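Local coordinates for protein aryl acylamidase (bacterium CSBL00001, PDB 4YJ6) that probably hydrolyses the amide bond of aryl acylamides such as N-acylated anilines, as a member of the amidase signature family, at residues 61-66 and 124-129; 46-51 and 80-85; 165-170 and 225-230; 101-106 and 340-345; 139-144 and 403-408. One frame throughout, in Å; residues are numbered along the deposited sequence.

Contact 1: residues 61-66 and 124-129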
# COMPACT_ATOMS: atom_id res chain seq x y z
N ALA A 61 -7.59 -22.58 16.28
CA ALA A 61 -8.09 -23.52 17.34
C ALA A 61 -8.30 -22.79 18.66
O ALA A 61 -9.29 -23.01 19.35
CB ALA A 61 -7.13 -24.73 17.54
N ALA A 62 -7.37 -21.91 19.01
CA ALA A 62 -7.47 -21.17 20.26
C ALA A 62 -8.62 -20.16 20.19
O ALA A 62 -9.34 -19.95 21.16
CB ALA A 62 -6.12 -20.47 20.56
N LEU A 63 -8.80 -19.54 19.02
CA LEU A 63 -9.87 -18.55 18.85
C LEU A 63 -11.22 -19.27 18.93
O LEU A 63 -12.18 -18.81 19.58
CB LEU A 63 -9.72 -17.88 17.48
CG LEU A 63 -10.20 -16.43 17.28
CD1 LEU A 63 -10.63 -16.17 15.83
CD2 LEU A 63 -11.15 -15.81 18.30
N GLU A 64 -11.27 -20.44 18.30
CA GLU A 64 -12.49 -21.23 18.32
C GLU A 64 -12.84 -21.59 19.76
O GLU A 64 -14.01 -21.48 20.17
CB GLU A 64 -12.33 -22.48 17.48
CG GLU A 64 -13.55 -23.42 17.57
CD GLU A 64 -13.30 -24.75 16.89
OE1 GLU A 64 -13.79 -24.95 15.76
OE2 GLU A 64 -12.59 -25.60 17.49
N ARG A 65 -11.83 -21.98 20.55
CA ARG A 65 -12.12 -22.33 21.95
C ARG A 65 -12.66 -21.13 22.72
O ARG A 65 -13.63 -21.25 23.45
CB ARG A 65 -10.88 -22.89 22.64
CG ARG A 65 -11.21 -23.48 24.03
CD ARG A 65 -9.94 -23.62 24.94
NE ARG A 65 -9.31 -22.32 25.16
CZ ARG A 65 -9.78 -21.39 25.98
NH1 ARG A 65 -10.86 -21.61 26.71
NH2 ARG A 65 -9.17 -20.22 26.09
N ARG A 66 -12.06 -19.95 22.55
CA ARG A 66 -12.54 -18.76 23.23
C ARG A 66 -13.98 -18.42 22.81
O ARG A 66 -14.80 -18.06 23.65
CB ARG A 66 -11.63 -17.57 22.97
CG ARG A 66 -10.31 -17.69 23.74
CD ARG A 66 -9.50 -16.40 23.60
NE ARG A 66 -8.72 -16.40 22.36
CZ ARG A 66 -8.66 -15.39 21.49
NH1 ARG A 66 -9.38 -14.27 21.65
NH2 ARG A 66 -7.86 -15.52 20.43
N ASP A 124 -7.36 -10.40 16.82
CA ASP A 124 -7.77 -11.73 16.39
C ASP A 124 -8.00 -11.92 14.90
O ASP A 124 -8.61 -12.88 14.49
CB ASP A 124 -8.98 -12.21 17.20
CG ASP A 124 -8.60 -12.66 18.60
OD1 ASP A 124 -7.50 -13.26 18.76
OD2 ASP A 124 -9.40 -12.39 19.53
N SER A 125 -7.42 -11.05 14.07
CA SER A 125 -7.26 -11.39 12.68
C SER A 125 -6.24 -12.53 12.60
O SER A 125 -5.31 -12.61 13.42
CB SER A 125 -6.83 -10.13 11.88
OG SER A 125 -6.58 -10.44 10.52
N LEU A 126 -6.43 -13.42 11.63
CA LEU A 126 -5.57 -14.62 11.49
C LEU A 126 -4.58 -14.40 10.35
O LEU A 126 -4.99 -14.23 9.19
CB LEU A 126 -6.47 -15.83 11.19
CG LEU A 126 -7.40 -16.12 12.38
CD1 LEU A 126 -8.54 -17.09 11.97
CD2 LEU A 126 -6.57 -16.68 13.56
N LEU A 127 -3.29 -14.41 10.67
CA LEU A 127 -2.24 -14.18 9.68
C LEU A 127 -1.86 -15.47 8.99
O LEU A 127 -1.38 -16.43 9.63
CB LEU A 127 -0.99 -13.60 10.34
CG LEU A 127 -1.17 -12.30 11.11
CD1 LEU A 127 0.13 -11.95 11.88
CD2 LEU A 127 -1.52 -11.25 10.12
N LEU A 128 -2.01 -15.50 7.68
CA LEU A 128 -1.79 -16.73 6.91
C LEU A 128 -0.40 -16.79 6.26
O LEU A 128 -0.03 -17.84 5.73
CB LEU A 128 -2.88 -16.92 5.82
CG LEU A 128 -3.95 -17.89 6.38
CD1 LEU A 128 -4.85 -17.13 7.34
CD2 LEU A 128 -4.75 -18.55 5.31
N GLY A 129 0.35 -15.69 6.28
CA GLY A 129 1.64 -15.65 5.59
C GLY A 129 2.04 -14.26 5.14
O GLY A 129 1.55 -13.27 5.70
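The R66 guanidinium has L63 CD2 over one face, 3.7 Å above its plane and displaced toward the rim, and the D124 carboxylate at its edge. There the two groups meet end-on in a paired salt bridge: R66 NH1 gives a 2.8 Å bond to D124 OD2 and R66 NH2 an equal one to D124 OD1, both nearly straight at 169°. The acceptors lie close to the guanidinium plane, but the carboxylate is turned 39° against it. OD2 is therefore approached on its syn side, whereas OD1 is met from above the carboxylate plane. P72 O also takes a bond from NH1, and G74 N donates to OD2. With a methionine in place of R66 both end-on bonds go, which would probably leave D124 without its charged mate and OD2 with G74 N. Beside the bridge L63 CD2 lies 4.0 Å from D124 OD2, and L63 CD1 makes a loose 4.5 Å touch on L126 CD1. D124, with positive phi, is the C-prime residue of a Schellman motif ending helix 115-122 (S125 N to M120 O, D124 N to S121 O), so helix 53-69 is bridged to the turn leading into strand 126-131.

Contact 2: residues 46-51 and 80-85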
# COMPACT_ATOMS: atom_id res chain seq x y z
N ASN A 46 1.09 -15.44 -8.09
CA ASN A 46 2.41 -15.40 -7.49
C ASN A 46 2.50 -14.24 -6.50
O ASN A 46 3.46 -13.48 -6.49
CB ASN A 46 3.51 -15.29 -8.57
CG ASN A 46 4.92 -15.52 -8.03
OD1 ASN A 46 5.18 -16.41 -7.20
ND2 ASN A 46 5.87 -14.72 -8.54
N ALA A 47 1.48 -14.16 -5.64
CA ALA A 47 1.39 -13.10 -4.64
C ALA A 47 1.97 -13.54 -3.29
O ALA A 47 2.48 -12.73 -2.54
CB ALA A 47 -0.09 -12.67 -4.47
N VAL A 48 1.88 -14.83 -2.97
CA VAL A 48 2.31 -15.32 -1.65
C VAL A 48 3.76 -15.77 -1.69
O VAL A 48 4.15 -16.51 -2.59
CB VAL A 48 1.37 -16.46 -1.18
CG1 VAL A 48 1.85 -17.08 0.15
CG2 VAL A 48 -0.06 -15.96 -1.08
N VAL A 49 4.56 -15.31 -0.74
CA VAL A 49 5.96 -15.70 -0.69
C VAL A 49 6.31 -16.51 0.57
O VAL A 49 7.38 -17.11 0.63
CB VAL A 49 6.90 -14.47 -0.79
CG1 VAL A 49 6.67 -13.78 -2.13
CG2 VAL A 49 6.69 -13.49 0.38
N TYR A 50 5.43 -16.53 1.56
CA TYR A 50 5.62 -17.39 2.75
C TYR A 50 4.25 -17.84 3.21
O TYR A 50 3.31 -17.02 3.26
CB TYR A 50 6.32 -16.62 3.88
CG TYR A 50 6.41 -17.42 5.17
CD1 TYR A 50 7.19 -18.57 5.23
CD2 TYR A 50 5.74 -17.00 6.34
CE1 TYR A 50 7.27 -19.31 6.39
CE2 TYR A 50 5.84 -17.75 7.52
CZ TYR A 50 6.62 -18.89 7.52
OH TYR A 50 6.74 -19.65 8.67
N LYS A 51 4.12 -19.12 3.57
CA LYS A 51 2.86 -19.65 4.05
C LYS A 51 3.05 -20.05 5.50
O LYS A 51 4.00 -20.79 5.82
CB LYS A 51 2.43 -20.85 3.20
CG LYS A 51 2.14 -20.46 1.76
CD LYS A 51 2.03 -21.66 0.80
CE LYS A 51 1.67 -21.16 -0.61
NZ LYS A 51 1.52 -22.29 -1.60
N PRO A 80 -9.19 -13.41 7.88
CA PRO A 80 -7.88 -13.87 7.41
C PRO A 80 -7.13 -12.78 6.68
O PRO A 80 -7.74 -12.02 5.95
CB PRO A 80 -8.24 -14.99 6.44
CG PRO A 80 -9.58 -14.56 5.85
CD PRO A 80 -10.30 -13.83 6.99
N THR A 81 -5.81 -12.72 6.85
CA THR A 81 -5.07 -11.68 6.15
C THR A 81 -3.62 -12.15 5.99
O THR A 81 -3.24 -13.21 6.51
CB THR A 81 -5.14 -10.32 6.92
OG1 THR A 81 -4.60 -9.28 6.08
CG2 THR A 81 -4.33 -10.37 8.23
N LEU A 82 -2.83 -11.39 5.23
CA LEU A 82 -1.39 -11.66 5.11
C LEU A 82 -0.62 -10.35 5.24
O LEU A 82 -1.18 -9.28 4.90
CB LEU A 82 -1.06 -12.31 3.76
CG LEU A 82 -1.47 -13.77 3.55
CD1 LEU A 82 -2.94 -13.88 3.15
CD2 LEU A 82 -0.59 -14.38 2.47
N MSE A 83 0.62 -10.42 5.73
CA MSE A 83 1.44 -9.20 5.89
C MSE A 83 2.36 -9.16 4.68
O MSE A 83 2.43 -10.13 3.88
CB MSE A 83 2.25 -9.25 7.19
CG MSE A 83 3.31 -10.33 7.07
SE MSE A 83 4.47 -10.31 8.57
CE MSE A 83 5.26 -8.53 8.42
N LYS A 84 3.08 -8.05 4.54
CA LYS A 84 3.98 -7.84 3.40
C LYS A 84 5.43 -8.18 3.73
O LYS A 84 5.95 -7.77 4.79
CB LYS A 84 3.88 -6.37 3.00
CG LYS A 84 4.84 -5.95 1.85
CD LYS A 84 4.51 -4.49 1.51
CE LYS A 84 5.55 -3.94 0.55
NZ LYS A 84 5.24 -2.53 0.21
N ASP A 85 6.11 -8.87 2.82
CA ASP A 85 7.52 -9.21 3.00
C ASP A 85 8.46 -8.04 2.58
O ASP A 85 9.22 -8.16 1.62
CB ASP A 85 7.82 -10.47 2.16
CG ASP A 85 9.27 -10.93 2.29
OD1 ASP A 85 9.93 -10.53 3.28
OD2 ASP A 85 9.70 -11.74 1.41
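L82 and V49 bury the most surface here, with D85 close behind, in a contact between the two outer strands of a three-stranded mixed sheet. Strand 126-131 runs between strands 48-51 and 80-84, so the facing residues meet only through their side chains; the nearest CA pairs, V48 with L82 and V49 with D85, stay 8.5 and 7.6 Å apart. A classic beta bulge, in which V49 and Y50 both face Q130, turns the edge strand where the contact forms.

The CB of L82 points toward 46-51, and its side chain crosses that of V48 at about a right angle, so that L82 CD2 rests against V48 CG2 at 3.9 Å. L170 of helix 165-172 packs on both residues. V49 makes the second point of contact. Its chi1 of -61° puts CG2, the touching methyl, between the backbone N and the carbonyl carbon, and from there it meets both the methylene and the acid of D85.

D85 lies just past the end of strand 80-84. In the residue before it, K84, the CB points away from 46-51, and NZ bonds S163 OG, consistent with the lysine-serine pairing of amidase signature active sites. D85 OD2 is held by T96 OG1, and the same oxygen lies 3.6 Å from V49 CG2, while D85 CB is 3.7 Å from that methyl.

Contact 3: residues 165-170 and 225-230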
# COMPACT_ATOMS: atom_id res chain seq x y z
N GLY A 165 2.53 -5.39 -4.10
CA GLY A 165 1.78 -6.01 -5.18
C GLY A 165 1.09 -7.30 -4.75
O GLY A 165 -0.05 -7.54 -5.11
N GLY A 166 1.77 -8.12 -3.97
CA GLY A 166 1.14 -9.34 -3.50
C GLY A 166 -0.10 -9.06 -2.65
O GLY A 166 -1.11 -9.78 -2.73
N ALA A 167 -0.02 -8.03 -1.80
CA ALA A 167 -1.15 -7.64 -0.96
C ALA A 167 -2.37 -7.29 -1.84
O ALA A 167 -3.48 -7.82 -1.65
CB ALA A 167 -0.76 -6.40 -0.11
N ALA A 168 -2.15 -6.41 -2.81
CA ALA A 168 -3.26 -5.96 -3.63
C ALA A 168 -3.82 -7.12 -4.48
O ALA A 168 -5.02 -7.21 -4.64
CB ALA A 168 -2.84 -4.80 -4.54
N ALA A 169 -2.95 -7.96 -5.03
CA ALA A 169 -3.39 -9.04 -5.92
C ALA A 169 -4.30 -10.02 -5.16
O ALA A 169 -5.35 -10.42 -5.64
CB ALA A 169 -2.16 -9.77 -6.53
N LEU A 170 -3.93 -10.38 -3.93
CA LEU A 170 -4.79 -11.26 -3.16
C LEU A 170 -6.16 -10.65 -2.89
O LEU A 170 -7.18 -11.33 -3.00
CB LEU A 170 -4.14 -11.67 -1.82
CG LEU A 170 -2.90 -12.54 -1.96
CD1 LEU A 170 -2.35 -12.89 -0.54
CD2 LEU A 170 -3.23 -13.84 -2.71
N GLY A 225 -0.57 0.37 6.16
CA GLY A 225 -2.01 0.54 6.06
C GLY A 225 -2.64 -0.57 5.24
O GLY A 225 -1.95 -1.40 4.68
N PRO A 226 -3.97 -0.58 5.19
CA PRO A 226 -4.74 -1.66 4.59
C PRO A 226 -5.04 -1.46 3.10
O PRO A 226 -5.23 -0.32 2.65
CB PRO A 226 -6.04 -1.62 5.38
CG PRO A 226 -6.25 -0.15 5.63
CD PRO A 226 -4.83 0.41 5.85
N ILE A 227 -5.09 -2.58 2.37
CA ILE A 227 -5.69 -2.63 1.04
C ILE A 227 -6.94 -3.51 1.15
O ILE A 227 -6.86 -4.60 1.69
CB ILE A 227 -4.69 -3.19 0.03
CG1 ILE A 227 -3.49 -2.25 -0.06
CG2 ILE A 227 -5.35 -3.40 -1.39
CD1 ILE A 227 -2.31 -2.79 -0.89
N THR A 228 -8.09 -3.02 0.69
CA THR A 228 -9.36 -3.73 0.87
C THR A 228 -10.20 -3.62 -0.41
O THR A 228 -9.80 -2.95 -1.36
CB THR A 228 -10.21 -3.10 1.99
OG1 THR A 228 -10.45 -1.72 1.68
CG2 THR A 228 -9.49 -3.18 3.34
N ARG A 229 -11.38 -4.24 -0.44
CA ARG A 229 -12.29 -4.06 -1.57
C ARG A 229 -13.37 -3.06 -1.23
O ARG A 229 -14.02 -2.54 -2.14
CB ARG A 229 -12.94 -5.39 -2.01
CG ARG A 229 -11.92 -6.37 -2.63
CD ARG A 229 -12.56 -7.67 -3.17
NE ARG A 229 -13.21 -8.40 -2.09
CZ ARG A 229 -12.58 -9.25 -1.27
NH1 ARG A 229 -11.29 -9.55 -1.44
NH2 ARG A 229 -13.26 -9.82 -0.30
N THR A 230 -13.61 -2.82 0.06
CA THR A 230 -14.62 -1.84 0.48
C THR A 230 -14.02 -0.81 1.42
O THR A 230 -13.07 -1.09 2.15
CB THR A 230 -15.80 -2.46 1.25
OG1 THR A 230 -15.37 -2.89 2.57
CG2 THR A 230 -16.36 -3.66 0.49
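I227, its CB toward helix 165-172, meets it with two separate methyls. Its CG1 branch stands anti to the carbonyl carbon (chi1 -63°) and runs on extended, which carries CD1 to A167, 4.0 Å from A167 CB. The other branch, CG2, is anti to the backbone N and settles 4.0 Å from A168 CA, against the helix backbone. I227 CD1 also comes within 4.2 Å of A168 CB, so the isoleucine straddles the step between two consecutive alanines. Because these alanines end at CB, the backbones can approach closely: A168 CA and I227 CA are 6.2 Å apart. The interaction is wholly apolar and buried.

Further on, T230 OG1 caps D233 N at the start of helix 231-241. R229 gives NH1 to V171 O and V176 O, tying the strand end to the last turn of helix 165-172 and the chain beyond. Strand 223-228 accordingly lies between two helical layers of the alpha/beta core, I227 packing on helix 165-172 and P226 and T228 on helix 231-241, with strands 178-183 and 198-201 as its neighbours in the large mixed sheet.

Contact 4: residues 101-106 and 340-345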
# COMPACT_ATOMS: atom_id res chain seq x y z
N ARG A 101 17.58 -13.12 -2.38
CA ARG A 101 17.84 -14.56 -2.18
C ARG A 101 18.79 -14.81 -1.01
O ARG A 101 18.62 -15.78 -0.26
CB ARG A 101 18.40 -15.17 -3.47
CG ARG A 101 18.98 -16.56 -3.27
CD ARG A 101 19.52 -17.09 -4.58
NE ARG A 101 18.45 -17.63 -5.42
CZ ARG A 101 17.99 -18.88 -5.30
NH1 ARG A 101 18.51 -19.70 -4.38
NH2 ARG A 101 17.01 -19.30 -6.09
N ALA A 102 19.78 -13.93 -0.81
CA ALA A 102 20.76 -14.12 0.25
C ALA A 102 20.12 -14.09 1.63
O ALA A 102 20.73 -14.55 2.60
CB ALA A 102 21.85 -13.04 0.18
N LEU A 103 18.91 -13.54 1.73
CA LEU A 103 18.24 -13.44 3.04
C LEU A 103 17.21 -14.54 3.27
O LEU A 103 16.45 -14.46 4.24
CB LEU A 103 17.52 -12.08 3.15
CG LEU A 103 18.45 -10.87 3.17
CD1 LEU A 103 17.63 -9.55 3.22
CD2 LEU A 103 19.35 -10.99 4.37
N LYS A 104 17.17 -15.55 2.40
CA LYS A 104 16.08 -16.52 2.44
C LYS A 104 16.03 -17.31 3.76
O LYS A 104 14.97 -17.82 4.12
CB LYS A 104 16.17 -17.47 1.26
CG LYS A 104 17.31 -18.47 1.36
CD LYS A 104 17.39 -19.33 0.12
CE LYS A 104 18.38 -20.47 0.32
NZ LYS A 104 18.37 -21.39 -0.85
N ASP A 105 17.15 -17.41 4.47
CA ASP A 105 17.21 -18.16 5.74
C ASP A 105 17.03 -17.29 6.99
O ASP A 105 17.06 -17.79 8.12
CB ASP A 105 18.56 -18.90 5.85
CG ASP A 105 18.74 -19.98 4.79
OD1 ASP A 105 17.74 -20.49 4.25
OD2 ASP A 105 19.92 -20.31 4.51
N ALA A 106 16.88 -15.98 6.80
CA ALA A 106 16.73 -15.07 7.92
C ALA A 106 15.40 -15.37 8.63
O ALA A 106 14.43 -15.72 7.96
CB ALA A 106 16.76 -13.63 7.43
N GLU A 340 26.96 -8.23 9.43
CA GLU A 340 26.44 -9.48 9.97
C GLU A 340 26.79 -10.70 9.11
O GLU A 340 26.40 -11.82 9.43
CB GLU A 340 24.93 -9.36 10.16
CG GLU A 340 24.55 -8.71 11.47
CD GLU A 340 24.89 -9.60 12.68
OE1 GLU A 340 25.69 -9.16 13.53
OE2 GLU A 340 24.36 -10.74 12.77
N GLY A 341 27.53 -10.50 8.03
CA GLY A 341 27.98 -11.61 7.21
C GLY A 341 27.17 -11.91 5.96
O GLY A 341 27.36 -12.94 5.33
N ILE A 342 26.27 -11.01 5.57
CA ILE A 342 25.55 -11.20 4.31
C ILE A 342 25.86 -10.02 3.40
O ILE A 342 25.30 -8.94 3.58
CB ILE A 342 24.04 -11.31 4.53
CG1 ILE A 342 23.76 -12.38 5.59
CG2 ILE A 342 23.34 -11.65 3.21
CD1 ILE A 342 22.31 -12.63 5.84
N ASP A 343 26.75 -10.23 2.44
CA ASP A 343 27.38 -9.12 1.72
C ASP A 343 26.72 -8.94 0.35
O ASP A 343 26.97 -9.72 -0.58
CB ASP A 343 28.86 -9.43 1.54
CG ASP A 343 29.65 -8.26 0.97
OD1 ASP A 343 29.03 -7.26 0.56
OD2 ASP A 343 30.90 -8.35 0.93
N LEU A 344 25.87 -7.92 0.24
CA LEU A 344 25.12 -7.62 -0.98
C LEU A 344 25.91 -6.68 -1.89
O LEU A 344 25.50 -6.40 -3.01
CB LEU A 344 23.76 -7.01 -0.61
CG LEU A 344 22.86 -8.02 0.11
CD1 LEU A 344 21.77 -7.34 0.95
CD2 LEU A 344 22.25 -8.96 -0.93
N TYR A 345 27.06 -6.20 -1.42
CA TYR A 345 27.94 -5.42 -2.27
C TYR A 345 28.86 -6.33 -3.09
O TYR A 345 29.26 -5.99 -4.20
CB TYR A 345 28.79 -4.49 -1.44
CG TYR A 345 28.08 -3.28 -0.88
CD1 TYR A 345 27.84 -2.16 -1.68
CD2 TYR A 345 27.67 -3.24 0.45
CE1 TYR A 345 27.20 -1.05 -1.16
CE2 TYR A 345 27.04 -2.13 0.97
CZ TYR A 345 26.80 -1.04 0.16
OH TYR A 345 26.18 0.07 0.64
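The 3-10 turn that starts at R101 presents A102 and L103 to I342 and L344, in the loop that leaves helix 315-339. I342 is the centre of the contact and uses both of its branches. Its CG2, anti to the backbone N, touches A102 CB at 3.7 Å. The longer branch, placed anti to the carbonyl carbon (chi1 -52°), continues extended and brings I342 CD1 to L103 CD2, also at 3.7 Å. The L103 side chain comes in at an oblique angle to I342, and its CD2 end makes the touch. The A102 carbonyl O is also near, 3.9 Å from I342 CG2, so the isoleucine fits against the backbone as well as the side chains. L344 adds a looser touch from its CD2, 4.2 Å from A102 CB. A valine at I342 would probably lose the touch on L103 CD2 and leave a gap beside that methyl.

Local turns shape both loops. G341, with positive phi, ends helix 315-339 in a Schellman motif, and the chain then extends through I342. D343 forms an Asx turn, its OD1 accepting from Y345 N at 3.0 Å, on the anti side, 30° out of the carboxylate plane and with a bent angle of 136°. Across the contact, a type I turn runs from L103 to A106, closed by A106 N bonding L103 O at 3.0 Å. A102 N donates to D351 OD2, and a bound phosphate, probably from the crystallisation liquor, lies about 4 Å from the A102 side chain.

Contact 5: residues 139-144 and 403-408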
# COMPACT_ATOMS: atom_id res chain seq x y z
N ARG A 139 10.63 0.23 -6.23
CA ARG A 139 9.92 0.48 -7.50
C ARG A 139 8.42 0.28 -7.30
O ARG A 139 7.99 -0.39 -6.35
CB ARG A 139 10.38 -0.46 -8.63
CG ARG A 139 10.36 -1.95 -8.23
CD ARG A 139 11.01 -2.87 -9.30
NE ARG A 139 12.43 -2.61 -9.43
CZ ARG A 139 13.16 -2.78 -10.53
NH1 ARG A 139 12.59 -3.22 -11.66
NH2 ARG A 139 14.46 -2.50 -10.49
N GLY A 140 7.64 0.84 -8.21
CA GLY A 140 6.19 0.77 -8.16
C GLY A 140 5.61 -0.45 -8.89
O GLY A 140 4.42 -0.47 -9.21
N THR A 141 6.45 -1.45 -9.14
CA THR A 141 6.02 -2.74 -9.66
C THR A 141 6.45 -3.80 -8.66
O THR A 141 7.28 -3.54 -7.78
CB THR A 141 6.69 -3.05 -10.99
OG1 THR A 141 8.10 -2.84 -10.83
CG2 THR A 141 6.12 -2.11 -12.10
N THR A 142 5.87 -4.98 -8.76
CA THR A 142 6.31 -6.09 -7.93
C THR A 142 6.92 -7.23 -8.73
O THR A 142 6.21 -7.95 -9.43
CB THR A 142 5.16 -6.62 -7.07
OG1 THR A 142 4.73 -5.55 -6.20
CG2 THR A 142 5.63 -7.82 -6.19
N ASP A 143 8.23 -7.38 -8.57
CA ASP A 143 9.01 -8.41 -9.26
C ASP A 143 10.35 -8.45 -8.60
O ASP A 143 10.80 -7.46 -8.03
CB ASP A 143 9.17 -8.02 -10.73
CG ASP A 143 9.61 -9.19 -11.62
OD1 ASP A 143 9.82 -10.30 -11.07
OD2 ASP A 143 9.76 -8.99 -12.85
N ASN A 144 11.01 -9.60 -8.66
CA ASN A 144 12.36 -9.70 -8.18
C ASN A 144 12.89 -11.02 -8.73
O ASN A 144 12.12 -11.79 -9.30
CB ASN A 144 12.38 -9.68 -6.65
CG ASN A 144 11.41 -10.69 -6.05
OD1 ASN A 144 11.51 -11.87 -6.32
ND2 ASN A 144 10.48 -10.22 -5.22
N MSE A 403 -1.06 3.32 -16.94
CA MSE A 403 -1.72 2.03 -16.73
C MSE A 403 -0.73 0.92 -16.43
O MSE A 403 0.49 1.09 -16.58
CB MSE A 403 -2.49 1.67 -18.02
CG MSE A 403 -3.51 2.71 -18.44
SE MSE A 403 -4.88 3.02 -17.10
CE MSE A 403 -5.70 1.25 -16.99
N PRO A 404 -1.24 -0.23 -15.98
CA PRO A 404 -0.35 -1.35 -15.69
C PRO A 404 0.56 -1.71 -16.87
O PRO A 404 0.16 -1.56 -18.04
CB PRO A 404 -1.33 -2.51 -15.41
CG PRO A 404 -2.51 -1.86 -14.81
CD PRO A 404 -2.64 -0.53 -15.61
N VAL A 405 1.77 -2.14 -16.53
CA VAL A 405 2.76 -2.60 -17.49
C VAL A 405 2.78 -4.12 -17.57
O VAL A 405 2.39 -4.84 -16.63
CB VAL A 405 4.17 -2.07 -17.16
CG1 VAL A 405 4.16 -0.54 -17.11
CG2 VAL A 405 4.69 -2.67 -15.82
N ARG A 406 3.24 -4.63 -18.71
CA ARG A 406 3.45 -6.07 -18.87
C ARG A 406 4.56 -6.58 -17.97
O ARG A 406 5.57 -5.90 -17.76
CB ARG A 406 3.75 -6.39 -20.34
CG ARG A 406 2.64 -5.90 -21.27
CD ARG A 406 2.76 -6.40 -22.73
NE ARG A 406 1.97 -7.61 -22.90
CZ ARG A 406 0.72 -7.65 -23.34
NH1 ARG A 406 0.08 -6.55 -23.72
NH2 ARG A 406 0.11 -8.82 -23.42
N ASN A 407 4.40 -7.78 -17.44
CA ASN A 407 5.49 -8.39 -16.69
C ASN A 407 6.69 -8.66 -17.59
O ASN A 407 6.52 -9.13 -18.71
CB ASN A 407 5.02 -9.70 -16.08
CG ASN A 407 3.86 -9.50 -15.14
OD1 ASN A 407 3.96 -8.70 -14.20
ND2 ASN A 407 2.75 -10.18 -15.40
N ALA A 408 7.87 -8.30 -17.11
CA ALA A 408 9.14 -8.73 -17.70
C ALA A 408 9.40 -10.20 -17.38
O ALA A 408 8.66 -10.81 -16.60
CB ALA A 408 10.31 -7.87 -17.18
O HOH W 1 10.06 -11.29 -14.19
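T141 is the first residue of 139-144 to touch the other loop, its CG2 meeting V405 CG2 at 4.0 Å as the two side chains cross at about a right angle. The threonine divides its branches: with chi1 at 49°, CG2 is anti to the carbonyl carbon and faces V405, while OG1 turns off to bond T413 O. T142 follows, its side chain directed past the contact to G161 O. At D143 the link becomes polar and is carried by a water. That water donates to D143 OD2 at 2.7 Å and to A408 O at 2.8 Å, spanning two oxygens that stand 4.3 Å apart. T413 OG1 binds the same D143 OD2, so this oxygen has at least two polar partners. D143 OD1 takes a weak bond from N144 N, 2.8 Å long but bent to 118°.

Both segments are irregular loops, and T413 ties them together further by accepting from A408 N at OG1. Around them, P404 packs on L454 of strand 454-462 and on N152 of strand 151-152, N407 touches R151 of that short strand, and T142 OG1 receives a weak bond from G165 N at the start of helix 165-172.

Contact 3 is the most central, wholly buried and purely apolar. Contacts 1, 2, 4 and 5 are only partly buried, with contacts 1 and 4 farthest from the chain's centre. Contacts 1 and 2 share the three-stranded sheet and join directly, L128 N and T81 O probably being hydrogen-bonded. Contact 2 meets contact 3 through helix 165-172, which packs on the large sheet. Contact 5 reaches the same helix at its start. Chemistry follows place: a charged pair in contact 1, methyl packing in contacts 2, 3 and 4, joined in contact 2 by a valine beside a carboxylate, and a water bridge between loops in contact 5.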